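PDB 3C0T: mediator of RNA polymerase II transcription subunit 18 from Schizosaccharomyces pombe, which serves as a component of the Mediator coactivator complex, which conveys signals from gene-specific regulatory proteins to the basal RNA polymerase II transcription machinery. Local coordinates for residues A176-Q179 / V180-A183. Sequence-based numbering, arbitrary orientation.
Sequences ASNQ and VAMA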
ATOM      1  N   ALA A 176     -13.341  -2.843  15.859  1.00 71.33           N
ATOM      2  CA  ALA A 176     -12.210  -2.934  16.776  1.00 73.38           C
ATOM      3  C   ALA A 176     -12.634  -3.514  18.125  1.00 75.25           C
ATOM      4  O   ALA A 176     -11.819  -4.081  18.855  1.00 76.08           O
ATOM      5  CB  ALA A 176     -11.589  -1.550  16.973  1.00 72.30           C
ATOM      6  N   SER A 177     -13.917  -3.370  18.443  1.00 76.78           N
ATOM      7  CA  SER A 177     -14.485  -3.854  19.699  1.00 77.25           C
ATOM      8  C   SER A 177     -14.618  -5.381  19.771  1.00 76.44           C
ATOM      9  O   SER A 177     -14.630  -5.960  20.860  1.00 76.69           O
ATOM     10  CB  SER A 177     -15.855  -3.203  19.918  1.00 79.43           C
ATOM     11  OG  SER A 177     -16.496  -3.708  21.078  1.00 83.48           O
ATOM     12  N   ASN A 178     -14.716  -6.027  18.615  1.00 74.66           N
ATOM     13  CA  ASN A 178     -14.855  -7.478  18.555  1.00 73.62           C
ATOM     14  C   ASN A 178     -13.551  -8.185  18.946  1.00 74.21           C
ATOM     15  O   ASN A 178     -12.763  -8.571  18.081  1.00 74.02           O
ATOM     16  CB  ASN A 178     -15.262  -7.887  17.137  1.00 71.92           C
ATOM     17  CG  ASN A 178     -15.711  -9.327  17.054  1.00 71.60           C
ATOM     18  OD1 ASN A 178     -15.314 -10.159  17.871  1.00 71.50           O
ATOM     19  ND2 ASN A 178     -16.532  -9.638  16.050  1.00 68.49           N
ATOM     20  N   GLN A 179     -13.330  -8.359  20.248  1.00 75.10           N
ATOM     21  CA  GLN A 179     -12.114  -9.009  20.748  1.00 76.26           C
ATOM     22  C   GLN A 179     -11.791 -10.339  20.079  1.00 74.20           C
ATOM     23  O   GLN A 179     -10.623 -10.655  19.844  1.00 74.00           O
ATOM     24  CB  GLN A 179     -12.197  -9.250  22.263  1.00 78.95           C
ATOM     25  CG  GLN A 179     -11.864  -8.047  23.137  1.00 84.07           C
ATOM     26  CD  GLN A 179     -13.098  -7.303  23.614  1.00 87.31           C
ATOM     27  OE1 GLN A 179     -12.995  -6.280  24.296  1.00 88.04           O
ATOM     28  NE2 GLN A 179     -14.277  -7.816  23.261  1.00 88.65           N
ATOM     29  N   VAL A 180     -12.818 -11.126  19.790  1.00 71.18           N
ATOM     30  CA  VAL A 180     -12.606 -12.420  19.167  1.00 69.00           C
ATOM     31  C   VAL A 180     -12.118 -12.288  17.725  1.00 68.03           C
ATOM     32  O   VAL A 180     -11.275 -13.066  17.273  1.00 67.86           O
ATOM     33  CB  VAL A 180     -13.895 -13.264  19.218  1.00 68.53           C
ATOM     34  CG1 VAL A 180     -13.712 -14.562  18.441  1.00 66.40           C
ATOM     35  CG2 VAL A 180     -14.241 -13.567  20.675  1.00 67.29           C
ATOM     36  N   ALA A 181     -12.642 -11.298  17.012  1.00 65.49           N
ATOM     37  CA  ALA A 181     -12.244 -11.073  15.629  1.00 64.44           C
ATOM     38  C   ALA A 181     -10.804 -10.566  15.573  1.00 63.29           C
ATOM     39  O   ALA A 181     -10.026 -10.973  14.713  1.00 62.37           O
ATOM     40  CB  ALA A 181     -13.180 -10.069  14.976  1.00 63.83           C
ATOM     41  N   MET A 182     -10.460  -9.675  16.495  1.00 62.08           N
ATOM     42  CA  MET A 182      -9.118  -9.117  16.557  1.00 62.20           C
ATOM     43  C   MET A 182      -8.089 -10.191  16.870  1.00 61.60           C
ATOM     44  O   MET A 182      -6.992 -10.192  16.312  1.00 62.02           O
ATOM     45  CB  MET A 182      -9.037  -8.034  17.635  1.00 62.77           C
ATOM     46  CG  MET A 182      -9.820  -6.780  17.308  1.00 67.49           C
ATOM     47  SD  MET A 182      -9.213  -5.938  15.823  1.00 69.50           S
ATOM     48  CE  MET A 182      -7.905  -4.947  16.517  1.00 68.53           C
ATOM     49  N   ALA A 183      -8.444 -11.101  17.769  1.00 59.45           N
ATOM     50  CA  ALA A 183      -7.530 -12.164  18.164  1.00 57.84           C
ATOM     51  C   ALA A 183      -7.348 -13.194  17.062  1.00 55.83           C
ATOM     52  O   ALA A 183      -6.273 -13.767  16.914  1.00 56.36           O
ATOM     53  CB  ALA A 183      -8.033 -12.838  19.434  1.00 57.49           C
TER
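Asn178 meets Ala181 twice over, by a hydrogen bond and by close packing. Its OD1 accepts the backbone N of Ala181 at 3.0 Å in a fairly straight bond (N-H...O 152°), although the donor stands well above the amide plane. Setting CG anti to the backbone N (chi1 -168°) swings the short carboxamide back over the first turn; asparagine suits the place because its oxygen lies just far enough from the main chain to receive an amide that no preceding turn can serve. The methyl of Ala181 sits over the face of the carboxamide, CB to CG 3.4 Å, where a small side chain fits closely. The carbonyl O of Asn178 takes Met182 N at 3.0 Å, and Gln179 O takes Ala183 N, starting the regular helical bonding. Met182 has CG beside its own backbone N (chi1 -69°), 3.7 Å from Ala176 O, and its bent, flexible thioether runs on from there; its side chain touches Gln2 and Val173, and Ala181 touches Val173 too. This partly exposed, sheet-facing side contrasts with the exposed one, where the side chains of Gln179 and Val180 make few contacts across the turn. Such an asparagine N-cap opens helix 179-196, which follows strand 165-173 of the antiparallel Med18 sheet.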